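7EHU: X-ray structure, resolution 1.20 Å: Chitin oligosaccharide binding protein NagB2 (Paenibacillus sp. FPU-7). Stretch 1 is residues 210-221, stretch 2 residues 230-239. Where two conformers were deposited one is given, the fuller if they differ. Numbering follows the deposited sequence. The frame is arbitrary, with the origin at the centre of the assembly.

Stretch 1, residues 210-221: ATAGPEAQEGFA
Stretch 2 230-239: PAVLDGFKRL

Stretch 2 is helical throughout, from Pro 230 to Leu 239, and the helix continues beyond it. Its phi/psi angles lie near -60/-40, with backbone bonds such as Arg 238 N to Asp 234 O at 2.9 Å. Stretch 1 holds the end of one helix, residues 210-212, a break at Gly 213, and a second helix from about Pro 214. This second helix runs crosswise to stretch 2. The backbones come nearest at Ala 212 and Ala 231, whose CA atoms lie 4.7 Å apart. Together the two stretches bury 305 Å² of surface.

Thr 211 (-87/-35) makes the central contact. Its CB points toward stretch 2 and chi1 is 56° (p). The side chain sits as a knob among Ala 231, Asp 234, Gly 235 and Arg 238. Thr 211 OG1 donates a hydrogen bond to Ala 231 O at 2.7 Å. Thr 211 OG1 lies 3.4 Å from Gly 235 N. Glycine leaves room here: an ideal CB on Gly 235 would be a tight 3.1 Å from Thr 211 OG1.

The methyl of Thr 211 packs on a charged pair. Thr 211 CG2 is 3.6 Å from Asp 234 OD1 and 3.6 Å from Arg 238 NE. Asp 234 (chi1 -179°, t; chi2 -157°) and Arg 238 (chi1 -70°, m; chi2 167°, t; chi3 -165°, t; chi4 -102°) are one helical turn apart and form a salt bridge, with Arg 238 NE 3.2 Å from Asp 234 OD2. Arg 238 NH2 also donates to Asp 234 OD1 at 3.2 Å.

Ala 212 (-110/-16) ends the first helix. Its small side chain allows close approach: Ala 212 CB is 3.7 Å from Ala 231 CB and 3.8 Å from Val 232 CG2.

Gly 213 breaks the helix with positive phi (91/161). A CB at these angles would jam against the carbonyl O of Ala 212, so the backbone itself calls for glycine. The chain then returns to helical angles at Pro 214 (-70/-23).

Ala 216 (-62/-47) points toward stretch 2, and Ala 216 CB is 4.0 Å from Val 232 CG2. Gln 217, chi1 60° (p), points sideways and bonds elsewhere in the structure.

Phe 220 (-56/-50; chi1 -63°, m; chi2 -33°) points toward stretch 2. Phe 220 CZ is 4.0 Å from Val 232 CG2, which meets the ring at its edge. Val 232 (chi1 175°, t) thus joins Ala 212, Ala 216 and Phe 220 in an apolar cluster through CG2, and Val 232 CG1 also lies 4.2 Å from Phe 220 CZ.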

# COMPACT_ATOMS: atom_id res chain seq x y z
N ALA A 210 -10.93 6.55 -11.20
CA ALA A 210 -11.13 6.47 -12.64
C ALA A 210 -12.47 7.06 -13.06
O ALA A 210 -12.57 7.65 -14.15
CB ALA A 210 -11.05 5.01 -13.13
N THR A 211 -13.51 6.91 -12.24
CA THR A 211 -14.83 7.42 -12.61
C THR A 211 -15.04 8.87 -12.21
O THR A 211 -15.72 9.60 -12.93
CB THR A 211 -15.95 6.57 -12.00
OG1 THR A 211 -15.79 6.52 -10.58
CG2 THR A 211 -15.96 5.17 -12.57
N ALA A 212 -14.49 9.32 -11.08
CA ALA A 212 -14.78 10.64 -10.54
C ALA A 212 -13.61 11.61 -10.64
O ALA A 212 -13.82 12.81 -10.51
CB ALA A 212 -15.20 10.53 -9.07
N GLY A 213 -12.40 11.11 -10.87
CA GLY A 213 -11.22 11.94 -10.84
C GLY A 213 -10.58 12.01 -9.47
O GLY A 213 -11.21 11.72 -8.46
N PRO A 214 -9.31 12.42 -9.42
CA PRO A 214 -8.59 12.43 -8.13
C PRO A 214 -9.08 13.48 -7.16
O PRO A 214 -8.85 13.34 -5.95
CB PRO A 214 -7.13 12.68 -8.54
CG PRO A 214 -7.25 13.45 -9.84
CD PRO A 214 -8.46 12.87 -10.54
N GLU A 215 -9.70 14.55 -7.63
CA GLU A 215 -10.20 15.60 -6.75
C GLU A 215 -11.32 15.09 -5.84
O GLU A 215 -11.54 15.65 -4.76
CB GLU A 215 -10.69 16.75 -7.62
CG GLU A 215 -11.86 16.39 -8.54
CD GLU A 215 -11.53 15.64 -9.86
OE1 GLU A 215 -12.51 15.30 -10.54
OE2 GLU A 215 -10.36 15.38 -10.24
N ALA A 216 -12.05 14.07 -6.27
CA ALA A 216 -13.15 13.58 -5.44
C ALA A 216 -12.65 13.05 -4.10
O ALA A 216 -13.20 13.39 -3.05
CB ALA A 216 -13.94 12.50 -6.19
N GLN A 217 -11.60 12.23 -4.10
CA GLN A 217 -11.11 11.70 -2.83
C GLN A 217 -10.41 12.78 -2.01
O GLN A 217 -10.39 12.69 -0.78
CB GLN A 217 -10.22 10.48 -3.03
CG GLN A 217 -8.97 10.70 -3.85
CD GLN A 217 -8.03 9.52 -3.77
OE1 GLN A 217 -8.44 8.41 -3.37
NE2 GLN A 217 -6.77 9.75 -4.12
N GLU A 218 -9.84 13.80 -2.67
CA GLU A 218 -9.25 14.91 -1.93
C GLU A 218 -10.32 15.70 -1.19
O GLU A 218 -10.04 16.27 -0.13
CB GLU A 218 -8.52 15.85 -2.88
CG GLU A 218 -7.32 15.23 -3.59
CD GLU A 218 -6.07 15.10 -2.72
OE1 GLU A 218 -5.20 14.28 -3.11
OE2 GLU A 218 -5.94 15.81 -1.69
N GLY A 219 -11.53 15.74 -1.73
CA GLY A 219 -12.58 16.57 -1.18
C GLY A 219 -13.39 15.95 -0.06
O GLY A 219 -14.07 16.70 0.66
N PHE A 220 -13.37 14.62 0.10
CA PHE A 220 -14.25 14.00 1.08
C PHE A 220 -14.06 14.59 2.47
O PHE A 220 -15.02 14.98 3.14
CB PHE A 220 -14.05 12.48 1.15
CG PHE A 220 -14.39 11.73 -0.12
CD1 PHE A 220 -15.40 12.12 -0.98
CD2 PHE A 220 -13.68 10.58 -0.42
CE1 PHE A 220 -15.68 11.38 -2.13
CE2 PHE A 220 -13.96 9.84 -1.55
CZ PHE A 220 -14.97 10.25 -2.40
N ALA A 221 -12.80 14.67 2.93
CA ALA A 221 -12.53 15.17 4.28
C ALA A 221 -12.62 16.69 4.37
O ALA A 221 -12.64 17.23 5.49
CB ALA A 221 -11.16 14.70 4.77
N PRO A 230 -22.56 11.35 -7.95
CA PRO A 230 -22.85 10.28 -8.92
C PRO A 230 -21.63 9.61 -9.51
O PRO A 230 -21.65 8.39 -9.75
CB PRO A 230 -23.66 11.02 -10.00
CG PRO A 230 -24.35 12.10 -9.27
CD PRO A 230 -23.35 12.56 -8.22
N ALA A 231 -20.56 10.37 -9.77
CA ALA A 231 -19.37 9.77 -10.38
C ALA A 231 -18.65 8.85 -9.40
O ALA A 231 -18.01 7.88 -9.83
CB ALA A 231 -18.42 10.85 -10.88
N VAL A 232 -18.74 9.13 -8.09
CA VAL A 232 -18.16 8.21 -7.10
C VAL A 232 -19.01 6.94 -7.03
O VAL A 232 -18.49 5.81 -7.07
CB VAL A 232 -18.03 8.88 -5.72
CG1 VAL A 232 -17.55 7.88 -4.67
CG2 VAL A 232 -17.08 10.08 -5.79
N LEU A 233 -20.34 7.11 -6.94
CA LEU A 233 -21.25 5.98 -6.96
C LEU A 233 -21.01 5.10 -8.17
O LEU A 233 -21.03 3.86 -8.07
CB LEU A 233 -22.70 6.48 -6.92
CG LEU A 233 -23.78 5.43 -7.16
CD1 LEU A 233 -23.76 4.35 -6.08
CD2 LEU A 233 -25.15 6.08 -7.25
N ASP A 234 -20.71 5.71 -9.33
CA ASP A 234 -20.45 4.94 -10.54
C ASP A 234 -19.32 3.94 -10.32
O ASP A 234 -19.41 2.78 -10.76
CB ASP A 234 -20.13 5.89 -11.70
CG ASP A 234 -19.87 5.17 -13.02
OD1 ASP A 234 -19.21 5.74 -13.90
OD2 ASP A 234 -20.39 4.06 -13.21
N GLY A 235 -18.26 4.35 -9.62
CA GLY A 235 -17.16 3.43 -9.34
C GLY A 235 -17.60 2.22 -8.54
O GLY A 235 -17.16 1.10 -8.80
N PHE A 236 -18.47 2.43 -7.55
CA PHE A 236 -18.95 1.32 -6.74
C PHE A 236 -19.93 0.46 -7.50
O PHE A 236 -19.97 -0.76 -7.30
CB PHE A 236 -19.53 1.83 -5.43
CG PHE A 236 -18.48 2.33 -4.50
CD1 PHE A 236 -17.66 1.46 -3.81
CD2 PHE A 236 -18.26 3.69 -4.35
CE1 PHE A 236 -16.66 1.92 -2.97
CE2 PHE A 236 -17.26 4.15 -3.51
CZ PHE A 236 -16.46 3.26 -2.82
N LYS A 237 -20.71 1.07 -8.40
CA LYS A 237 -21.53 0.27 -9.31
C LYS A 237 -20.68 -0.65 -10.17
O LYS A 237 -21.03 -1.82 -10.37
CB LYS A 237 -22.43 1.17 -10.18
CG LYS A 237 -23.54 1.83 -9.36
CD LYS A 237 -24.55 2.63 -10.17
CE LYS A 237 -24.93 1.82 -11.39
NZ LYS A 237 -25.98 2.26 -12.30
N ARG A 238 -19.57 -0.15 -10.70
CA ARG A 238 -18.70 -1.00 -11.50
C ARG A 238 -18.06 -2.10 -10.66
O ARG A 238 -17.90 -3.24 -11.13
CB ARG A 238 -17.66 -0.15 -12.22
CG ARG A 238 -18.22 0.73 -13.34
CD ARG A 238 -17.20 1.76 -13.78
NE ARG A 238 -17.78 2.83 -14.58
CZ ARG A 238 -17.71 2.95 -15.89
NH1 ARG A 238 -17.05 2.07 -16.64
NH2 ARG A 238 -18.28 4.00 -16.46
N LEU A 239 -17.63 -1.78 -9.43
CA LEU A 239 -17.06 -2.81 -8.56
C LEU A 239 -18.06 -3.93 -8.34
O LEU A 239 -17.72 -5.11 -8.46
CB LEU A 239 -16.68 -2.19 -7.21
CG LEU A 239 -16.05 -3.12 -6.17
CD1 LEU A 239 -14.71 -3.69 -6.62
CD2 LEU A 239 -15.90 -2.38 -4.86